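Local coordinates for protein myosin IE heavy chain (Dictyostelium discoideum, PDB 1LKX) that acts as the motor domain of a single-headed myosin, binding actin and hydrolysing ATP in an actin-activated way, and may move membranes relative to actin, at residues Glu165-Ala170 and Gly379-Ile384; Gly499-Arg504 and Thr513-Gly518; Gln263-Arg268 and Ser538-Val543. One frame throughout, in Å; residues are numbered along the deposited sequence.

Interaction 1: Glu165-Ala170 and Gly379-Ile384; sequences EMQFNA and GPVIGI. Unlike the reference sequence in segment 379-384: Pro380 (reference Thr).
Glu165 overlaps the CG1 methyl of Val381 on one face of the sheet. Its CG stands beside the backbone N (chi1 -78°), and beyond it the chain is extended. Glu165 CB lies 3.7 Å from Val381 CG1, and Glu165 CG follows at 3.9 Å from that methyl. The carboxylate leads on to a long, weak ion pair with Lys178. An alanine here keeps the CB contact but lacks CG and the carboxylate, and would probably leave Val381 CG1 less well covered and the weak pairing with Lys178 lost. On the other face Met166, Ile382 and Ile384 meet. Met166 CG approaches Ile384 CD1 at 4.2 Å before its chain bends away. Phe168 crosses Ile382 obliquely, with Phe168 CE1 4.0 Å from Ile382 CB.

The backbones run antiparallel. Met166 and Ile382 form a hydrogen-bonded pair: Met166 N gives to Ile382 O at 2.8 Å, from above the carbonyl plane, and Ile382 N returns a bond to Met166 O within the carbonyl plane. Phe168 N reaches Pro380 O at 3.0 Å, nearly along the C=O axis. Pro380 N has no hydrogen to return to Phe168 O, so the pattern stops there. At Gly379 a CB would clash with Phe168 O.

These are adjacent strands of the central mixed sheet of the myosin head. Strand 174-182 pairs with the outer side of strand 161-168, and strand 95-100 with the other side of strand 381-386. Helix 107-121 covers Met166, Ile382 and Ile384, while Met88 of helix 77-91 packs on Phe168, Pro380 and Ile382.

Interaction 2: Gly499-Arg504 and Thr513-Gly518; sequences GDTCFR and TYDVRG
A beta hairpin, formed by strands 502-507 and 510-515, holds this contact at its open end. Phe503 and Tyr514 are its hydrogen-bonded pair: Phe503 N bonds to Tyr514 O and Tyr514 N to Phe503 O, both at 3.1 Å. Their rings cross obliquely, planes 35° apart. Tyr514 CB makes an off-centre CH-pi contact with the Phe503 ring, 4.2 Å from its centroid and 3.7 Å from Phe503 CE1. Val516 CG2 meets the edge of the same ring. On the other face Thr513 CG2 touches Cys502 CB at 3.5 Å.

Past the strands, Val516 N bonds to Thr501 O at 3.0 Å. Asp515 CG is anti to the backbone N (chi1 -179°), bringing OD2 to two donors. Thr501 OG1 gives to Asp515 OD2 at 3.0 Å, as does Arg517 N. They approach from opposite faces of the carboxylate, each well out of its plane. Asp515 OD1 forms a salt bridge with Arg517 NH2 at 2.8 Å, which would probably favour the charged carboxylate.

Tyr514 OH is bonded to His507 and to Asn404 of helix 398-430. The arrangement is an antiparallel hairpin whose second strand runs out into an Asx turn, with Gly518 as N-cap of helix 519-524.

Interaction 3: Gln263-Arg268 and Ser538-Val543; sequences QNSIWR and SSDPLV
The close part of this contact is a salt bridge with a leucine beside it. Arg268 and Asp540 meet tip to tip, with Arg268 NH1 2.8 Å from Asp540 OD2. The same NH1 is 3.0 Å from Asp540 OD1, so one nitrogen faces both carboxylate oxygens. The guanidinium and carboxylate planes are 83° apart, nearly perpendicular, so the two groups do not dock flat and side by side. The arginine chain is bent at chi3, and one guanidinium face lies over Asn264 O of its own helix. Leu542 CG is anti to the backbone N (chi1 -176°). Its CD2 rests on the helix backbone at Ser265 O, while Leu542 CB lies 3.4 Å from Ser265 OG.

Within the motor domain, the contact joins the middle of helix 260-276 to the start of helix 541-546. Asp540 is also the N-cap of the latter. Its OD1 accepts a weak capping bond from Val543 N at 3.3 Å. Just before it, Ser538 OG accepts from Asp540 N in an ST turn and donates to Leu309 O. The negative cap at a helix start would probably be stabilised by the helix dipole as well as by Arg268.

The other side is looser. Pro541 and Ser539 are exposed and make no contact with residues 263-268, and Ser265 and Arg268 are only partly buried. Trp363 of helix 342-372 packs against both Ile266 and Leu542.

Overall arrangement
The three contacts lie apart within one motor domain. Centres of interactions 1 and 2 are about 43 Å apart, on opposite sides of the chain's centre. Interaction 3 is about 34 Å from interaction 1 and about 39 Å from interaction 2, centre to centre, and none touches another. Interaction 1 is closest to the nucleotide: the side chain of Ile384 is about 11 Å from ADP and about 9 Å from that of Lys107. Its strand 381-386 leads to Tyr388 and Gly389 of the vanadate pocket. The Tyr514 side chain of interaction 2 is about 14 Å from vanadate. Interaction 3 is remote from the annotated sites; along the chain, interaction 2 is nested between its two segments.

Interaction 1: Glu165-Ala170 and Gly379-Ile384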
loop_
_atom_site.group_PDB
_atom_site.type_symbol
_atom_site.label_atom_id
_atom_site.label_comp_id
_atom_site.label_asym_id
_atom_site.label_seq_id
_atom_site.Cartn_x
_atom_site.Cartn_y
_atom_site.Cartn_z
ATOM N N GLU A 165 -5.646 -9.779 -5.465
ATOM C CA GLU A 165 -6.966 -10.316 -5.731
ATOM C C GLU A 165 -7.041 -11.825 -5.625
ATOM O O GLU A 165 -6.414 -12.535 -6.397
ATOM C CB GLU A 165 -7.443 -9.899 -7.112
ATOM C CG GLU A 165 -7.933 -8.479 -7.163
ATOM C CD GLU A 165 -8.528 -8.122 -8.503
ATOM O OE1 GLU A 165 -9.129 -7.026 -8.608
ATOM O OE2 GLU A 165 -8.394 -8.934 -9.452
ATOM N N MET A 166 -7.816 -12.306 -4.661
ATOM C CA MET A 166 -8.018 -13.734 -4.460
ATOM C C MET A 166 -9.118 -14.176 -5.429
ATOM O O MET A 166 -10.227 -13.633 -5.403
ATOM C CB MET A 166 -8.483 -14.005 -3.030
ATOM C CG MET A 166 -7.615 -13.414 -1.922
ATOM S SD MET A 166 -6.175 -14.403 -1.496
ATOM C CE MET A 166 -6.973 -16.091 -1.287
ATOM N N GLN A 167 -8.822 -15.159 -6.274
ATOM C CA GLN A 167 -9.797 -15.643 -7.242
ATOM C C GLN A 167 -10.408 -16.969 -6.818
ATOM O O GLN A 167 -9.694 -17.922 -6.514
ATOM C CB GLN A 167 -9.133 -15.810 -8.601
ATOM C CG GLN A 167 -8.443 -14.562 -9.086
ATOM C CD GLN A 167 -7.527 -14.826 -10.267
ATOM O OE1 GLN A 167 -6.828 -13.929 -10.737
ATOM N NE2 GLN A 167 -7.525 -16.060 -10.750
ATOM N N PHE A 168 -11.735 -17.028 -6.807
ATOM C CA PHE A 168 -12.448 -18.245 -6.430
ATOM C C PHE A 168 -13.444 -18.591 -7.512
ATOM O O PHE A 168 -13.755 -17.756 -8.363
ATOM C CB PHE A 168 -13.249 -18.040 -5.140
ATOM C CG PHE A 168 -12.436 -17.557 -3.988
ATOM C CD1 PHE A 168 -12.017 -16.234 -3.924
ATOM C CD2 PHE A 168 -12.079 -18.428 -2.965
ATOM C CE1 PHE A 168 -11.251 -15.786 -2.855
ATOM C CE2 PHE A 168 -11.313 -17.983 -1.895
ATOM C CZ PHE A 168 -10.898 -16.660 -1.838
ATOM N N ASN A 169 -13.951 -19.819 -7.471
ATOM C CA ASN A 169 -14.980 -20.252 -8.410
ATOM C C ASN A 169 -16.305 -20.221 -7.637
ATOM O O ASN A 169 -16.309 -20.068 -6.413
ATOM C CB ASN A 169 -14.702 -21.665 -8.910
ATOM C CG ASN A 169 -14.576 -22.667 -7.781
ATOM O OD1 ASN A 169 -14.938 -22.386 -6.642
ATOM N ND2 ASN A 169 -14.069 -23.848 -8.095
ATOM N N ALA A 170 -17.422 -20.370 -8.337
ATOM C CA ALA A 170 -18.733 -20.344 -7.689
ATOM C C ALA A 170 -18.841 -21.236 -6.445
ATOM O O ALA A 170 -19.574 -20.918 -5.509
ATOM C CB ALA A 170 -19.798 -20.735 -8.686
ATOM N N GLY A 379 -14.690 -16.330 -12.142
ATOM C CA GLY A 379 -15.396 -16.494 -10.886
ATOM C C GLY A 379 -15.355 -15.267 -10.013
ATOM O O GLY A 379 -14.829 -14.243 -10.435
ATOM N N PRO A 380 -15.907 -15.336 -8.790
ATOM C CA PRO A 380 -15.918 -14.197 -7.865
ATOM C C PRO A 380 -14.527 -13.941 -7.327
ATOM O O PRO A 380 -13.714 -14.854 -7.257
ATOM C CB PRO A 380 -16.888 -14.638 -6.779
ATOM C CG PRO A 380 -16.627 -16.093 -6.711
ATOM C CD PRO A 380 -16.548 -16.509 -8.174
ATOM N N VAL A 381 -14.266 -12.699 -6.946
ATOM C CA VAL A 381 -12.965 -12.286 -6.440
ATOM C C VAL A 381 -13.009 -11.559 -5.099
ATOM O O VAL A 381 -13.993 -10.899 -4.762
ATOM C CB VAL A 381 -12.297 -11.345 -7.443
ATOM C CG1 VAL A 381 -10.995 -10.814 -6.891
ATOM C CG2 VAL A 381 -12.069 -12.076 -8.730
ATOM N N ILE A 382 -11.942 -11.689 -4.326
ATOM C CA ILE A 382 -11.860 -10.984 -3.063
ATOM C C ILE A 382 -10.564 -10.194 -3.097
ATOM O O ILE A 382 -9.485 -10.761 -3.003
ATOM C CB ILE A 382 -11.833 -11.929 -1.861
ATOM C CG1 ILE A 382 -13.224 -12.495 -1.606
ATOM C CG2 ILE A 382 -11.376 -11.180 -0.641
ATOM C CD1 ILE A 382 -13.320 -13.277 -0.320
ATOM N N GLY A 383 -10.674 -8.882 -3.253
ATOM C CA GLY A 383 -9.486 -8.057 -3.298
ATOM C C GLY A 383 -9.043 -7.635 -1.915
ATOM O O GLY A 383 -9.847 -7.524 -0.997
ATOM N N ILE A 384 -7.747 -7.411 -1.766
ATOM C CA ILE A 384 -7.179 -6.985 -0.506
ATOM C C ILE A 384 -6.230 -5.847 -0.845
ATOM O O ILE A 384 -5.324 -6.008 -1.650
ATOM C CB ILE A 384 -6.386 -8.110 0.147
ATOM C CG1 ILE A 384 -7.265 -9.349 0.314
ATOM C CG2 ILE A 384 -5.888 -7.667 1.499
ATOM C CD1 ILE A 384 -6.533 -10.538 0.918
#

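Interaction 2: Gly499-Arg504 and Thr513-Gly518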
loop_
_atom_site.group_PDB
_atom_site.type_symbol
_atom_site.label_atom_id
_atom_site.label_comp_id
_atom_site.label_asym_id
_atom_site.label_seq_id
_atom_site.Cartn_x
_atom_site.Cartn_y
_atom_site.Cartn_z
ATOM N N GLY A 499 10.766 26.104 4.524
ATOM C CA GLY A 499 12.032 26.480 3.920
ATOM C C GLY A 499 11.818 27.332 2.677
ATOM O O GLY A 499 10.680 27.519 2.246
ATOM N N ASP A 500 12.901 27.842 2.091
ATOM C CA ASP A 500 12.802 28.683 0.889
ATOM C C ASP A 500 12.562 27.907 -0.389
ATOM O O ASP A 500 12.154 28.477 -1.401
ATOM C CB ASP A 500 14.058 29.536 0.709
ATOM C CG ASP A 500 14.074 30.736 1.620
ATOM O OD1 ASP A 500 13.023 31.404 1.729
ATOM O OD2 ASP A 500 15.134 31.014 2.220
ATOM N N THR A 501 12.824 26.609 -0.341
ATOM C CA THR A 501 12.628 25.748 -1.493
ATOM C C THR A 501 11.543 24.723 -1.188
ATOM O O THR A 501 11.426 23.706 -1.868
ATOM C CB THR A 501 13.904 24.988 -1.829
ATOM O OG1 THR A 501 14.228 24.111 -0.743
ATOM C CG2 THR A 501 15.044 25.955 -2.051
ATOM N N CYS A 502 10.740 25.003 -0.168
ATOM C CA CYS A 502 9.689 24.082 0.237
ATOM C C CYS A 502 8.291 24.686 0.180
ATOM O O CYS A 502 8.104 25.835 -0.203
ATOM C CB CYS A 502 9.960 23.606 1.667
ATOM S SG CYS A 502 11.674 23.072 2.006
ATOM N N PHE A 503 7.308 23.872 0.549
ATOM C CA PHE A 503 5.919 24.294 0.618
ATOM C C PHE A 503 5.187 23.335 1.551
ATOM O O PHE A 503 5.410 22.131 1.527
ATOM C CB PHE A 503 5.266 24.356 -0.768
ATOM C CG PHE A 503 4.891 23.030 -1.344
ATOM C CD1 PHE A 503 5.757 22.355 -2.203
ATOM C CD2 PHE A 503 3.647 22.474 -1.084
ATOM C CE1 PHE A 503 5.386 21.138 -2.806
ATOM C CE2 PHE A 503 3.267 21.255 -1.682
ATOM C CZ PHE A 503 4.142 20.591 -2.546
ATOM N N ARG A 504 4.345 23.900 2.406
ATOM C CA ARG A 504 3.583 23.139 3.388
ATOM C C ARG A 504 2.267 22.656 2.807
ATOM O O ARG A 504 1.571 23.387 2.118
ATOM C CB ARG A 504 3.330 24.030 4.612
ATOM C CG ARG A 504 2.279 23.554 5.597
ATOM C CD ARG A 504 2.862 22.683 6.679
ATOM N NE ARG A 504 4.018 23.283 7.356
ATOM C CZ ARG A 504 4.036 24.474 7.959
ATOM N NH1 ARG A 504 2.955 25.239 7.979
ATOM N NH2 ARG A 504 5.144 24.898 8.558
ATOM N N THR A 513 5.950 19.038 4.930
ATOM C CA THR A 513 6.690 20.036 4.164
ATOM C C THR A 513 7.527 19.365 3.078
ATOM O O THR A 513 8.501 18.651 3.357
ATOM C CB THR A 513 7.606 20.861 5.072
ATOM O OG1 THR A 513 6.821 21.494 6.091
ATOM C CG2 THR A 513 8.328 21.910 4.273
ATOM N N TYR A 514 7.131 19.596 1.829
ATOM C CA TYR A 514 7.818 19.015 0.687
ATOM C C TYR A 514 8.884 19.939 0.124
ATOM O O TYR A 514 8.681 21.149 0.023
ATOM C CB TYR A 514 6.804 18.685 -0.396
ATOM C CG TYR A 514 5.766 17.691 0.041
ATOM C CD1 TYR A 514 6.039 16.326 0.059
ATOM C CD2 TYR A 514 4.509 18.112 0.451
ATOM C CE1 TYR A 514 5.080 15.401 0.475
ATOM C CE2 TYR A 514 3.535 17.195 0.873
ATOM C CZ TYR A 514 3.824 15.843 0.883
ATOM O OH TYR A 514 2.849 14.956 1.301
ATOM N N ASP A 515 10.025 19.359 -0.230
ATOM C CA ASP A 515 11.123 20.122 -0.797
ATOM C C ASP A 515 11.052 19.948 -2.311
ATOM O O ASP A 515 11.218 18.850 -2.817
ATOM C CB ASP A 515 12.450 19.607 -0.245
ATOM C CG ASP A 515 13.642 20.371 -0.780
ATOM O OD1 ASP A 515 14.777 20.043 -0.373
ATOM O OD2 ASP A 515 13.448 21.293 -1.605
ATOM N N VAL A 516 10.790 21.043 -3.018
ATOM C CA VAL A 516 10.662 21.048 -4.474
ATOM C C VAL A 516 11.894 20.552 -5.238
ATOM O O VAL A 516 11.799 20.209 -6.408
ATOM C CB VAL A 516 10.313 22.468 -4.974
ATOM C CG1 VAL A 516 10.195 22.483 -6.469
ATOM C CG2 VAL A 516 9.020 22.917 -4.378
ATOM N N ARG A 517 13.045 20.506 -4.575
ATOM C CA ARG A 517 14.289 20.067 -5.204
ATOM C C ARG A 517 14.193 18.718 -5.918
ATOM O O ARG A 517 13.936 17.687 -5.302
ATOM C CB ARG A 517 15.395 19.998 -4.150
ATOM C CG ARG A 517 16.818 19.978 -4.708
ATOM C CD ARG A 517 17.877 19.797 -3.607
ATOM N NE ARG A 517 17.480 20.331 -2.297
ATOM C CZ ARG A 517 17.073 21.579 -2.061
ATOM N NH1 ARG A 517 16.992 22.471 -3.048
ATOM N NH2 ARG A 517 16.746 21.937 -0.822
ATOM N N GLY A 518 14.411 18.735 -7.226
ATOM C CA GLY A 518 14.373 17.512 -8.006
ATOM C C GLY A 518 13.006 17.072 -8.483
ATOM O O GLY A 518 12.885 16.060 -9.162
#

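Interaction 3: Gln263-Arg268 and Ser538-Val543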
loop_
_atom_site.group_PDB
_atom_site.type_symbol
_atom_site.label_atom_id
_atom_site.label_comp_id
_atom_site.label_asym_id
_atom_site.label_seq_id
_atom_site.Cartn_x
_atom_site.Cartn_y
_atom_site.Cartn_z
ATOM N N GLN A 263 16.689 -17.528 -11.211
ATOM C CA GLN A 263 17.292 -16.965 -10.011
ATOM C C GLN A 263 18.611 -16.291 -10.353
ATOM O O GLN A 263 18.872 -15.161 -9.946
ATOM C CB GLN A 263 17.535 -18.067 -8.981
ATOM C CG GLN A 263 16.266 -18.662 -8.417
ATOM C CD GLN A 263 16.524 -19.908 -7.614
ATOM O OE1 GLN A 263 17.453 -19.955 -6.811
ATOM N NE2 GLN A 263 15.697 -20.924 -7.816
ATOM N N ASN A 264 19.446 -16.997 -11.102
ATOM C CA ASN A 264 20.737 -16.460 -11.499
ATOM C C ASN A 264 20.556 -15.298 -12.452
ATOM O O ASN A 264 21.311 -14.335 -12.404
ATOM C CB ASN A 264 21.587 -17.539 -12.165
ATOM C CG ASN A 264 22.027 -18.601 -11.194
ATOM O OD1 ASN A 264 22.609 -19.612 -11.588
ATOM N ND2 ASN A 264 21.754 -18.378 -9.909
ATOM N N SER A 265 19.561 -15.387 -13.324
ATOM C CA SER A 265 19.315 -14.306 -14.263
ATOM C C SER A 265 19.013 -13.024 -13.465
ATOM O O SER A 265 19.419 -11.924 -13.845
ATOM C CB SER A 265 18.147 -14.670 -15.187
ATOM O OG SER A 265 18.353 -14.167 -16.501
ATOM N N ILE A 266 18.319 -13.185 -12.340
ATOM C CA ILE A 266 17.965 -12.066 -11.474
ATOM C C ILE A 266 19.199 -11.565 -10.743
ATOM O O ILE A 266 19.492 -10.368 -10.742
ATOM C CB ILE A 266 16.930 -12.483 -10.405
ATOM C CG1 ILE A 266 15.618 -12.890 -11.066
ATOM C CG2 ILE A 266 16.697 -11.345 -9.429
ATOM C CD1 ILE A 266 14.574 -13.355 -10.082
ATOM N N TRP A 267 19.915 -12.491 -10.117
ATOM C CA TRP A 267 21.105 -12.145 -9.361
ATOM C C TRP A 267 22.051 -11.225 -10.115
ATOM O O TRP A 267 22.586 -10.270 -9.542
ATOM C CB TRP A 267 21.842 -13.410 -8.942
ATOM C CG TRP A 267 21.071 -14.284 -8.020
ATOM C CD1 TRP A 267 21.285 -15.606 -7.796
ATOM C CD2 TRP A 267 19.960 -13.908 -7.189
ATOM N NE1 TRP A 267 20.382 -16.086 -6.884
ATOM C CE2 TRP A 267 19.555 -15.064 -6.493
ATOM C CE3 TRP A 267 19.269 -12.710 -6.966
ATOM C CZ2 TRP A 267 18.491 -15.059 -5.589
ATOM C CZ3 TRP A 267 18.209 -12.706 -6.066
ATOM C CH2 TRP A 267 17.833 -13.877 -5.390
ATOM N N ARG A 268 22.254 -11.508 -11.398
ATOM C CA ARG A 268 23.148 -10.701 -12.209
ATOM C C ARG A 268 22.734 -9.246 -12.195
ATOM O O ARG A 268 23.554 -8.372 -11.918
ATOM C CB ARG A 268 23.185 -11.220 -13.646
ATOM C CG ARG A 268 23.749 -12.625 -13.764
ATOM C CD ARG A 268 24.315 -12.910 -15.136
ATOM N NE ARG A 268 23.730 -14.117 -15.705
ATOM C CZ ARG A 268 22.550 -14.143 -16.309
ATOM N NH1 ARG A 268 21.846 -13.020 -16.423
ATOM N NH2 ARG A 268 22.070 -15.286 -16.783
ATOM N N SER A 538 22.151 -6.023 -24.933
ATOM C CA SER A 538 22.556 -7.120 -24.058
ATOM C C SER A 538 22.219 -8.471 -24.673
ATOM O O SER A 538 21.285 -8.582 -25.468
ATOM C CB SER A 538 21.867 -6.998 -22.687
ATOM O OG SER A 538 22.242 -8.056 -21.822
ATOM N N SER A 539 22.983 -9.493 -24.301
ATOM C CA SER A 539 22.738 -10.836 -24.804
ATOM C C SER A 539 21.902 -11.644 -23.798
ATOM O O SER A 539 21.321 -12.676 -24.150
ATOM C CB SER A 539 24.061 -11.546 -25.075
ATOM O OG SER A 539 24.809 -11.671 -23.884
ATOM N N ASP A 540 21.840 -11.174 -22.550
ATOM C CA ASP A 540 21.060 -11.866 -21.525
ATOM C C ASP A 540 19.584 -11.697 -21.841
ATOM O O ASP A 540 19.088 -10.578 -21.959
ATOM C CB ASP A 540 21.344 -11.297 -20.124
ATOM C CG ASP A 540 20.623 -12.070 -19.015
ATOM O OD1 ASP A 540 19.979 -11.433 -18.143
ATOM O OD2 ASP A 540 20.709 -13.318 -19.018
ATOM N N PRO A 541 18.862 -12.815 -21.984
ATOM C CA PRO A 541 17.431 -12.781 -22.286
ATOM C C PRO A 541 16.634 -11.883 -21.332
ATOM O O PRO A 541 15.653 -11.261 -21.743
ATOM C CB PRO A 541 17.021 -14.250 -22.191
ATOM C CG PRO A 541 17.985 -14.803 -21.190
ATOM C CD PRO A 541 19.287 -14.183 -21.646
ATOM N N LEU A 542 17.059 -11.811 -20.071
ATOM C CA LEU A 542 16.371 -10.984 -19.082
ATOM C C LEU A 542 16.618 -9.509 -19.343
ATOM O O LEU A 542 15.695 -8.754 -19.627
ATOM C CB LEU A 542 16.836 -11.325 -17.665
ATOM C CG LEU A 542 16.104 -10.573 -16.543
ATOM C CD1 LEU A 542 14.601 -10.810 -16.632
ATOM C CD2 LEU A 542 16.620 -11.046 -15.197
ATOM N N VAL A 543 17.874 -9.103 -19.240
ATOM C CA VAL A 543 18.239 -7.717 -19.471
ATOM C C VAL A 543 17.443 -7.125 -20.610
ATOM O O VAL A 543 16.637 -6.237 -20.404
ATOM C CB VAL A 543 19.729 -7.575 -19.810
ATOM C CG1 VAL A 543 20.053 -6.127 -20.093
ATOM C CG2 VAL A 543 20.573 -8.089 -18.660
#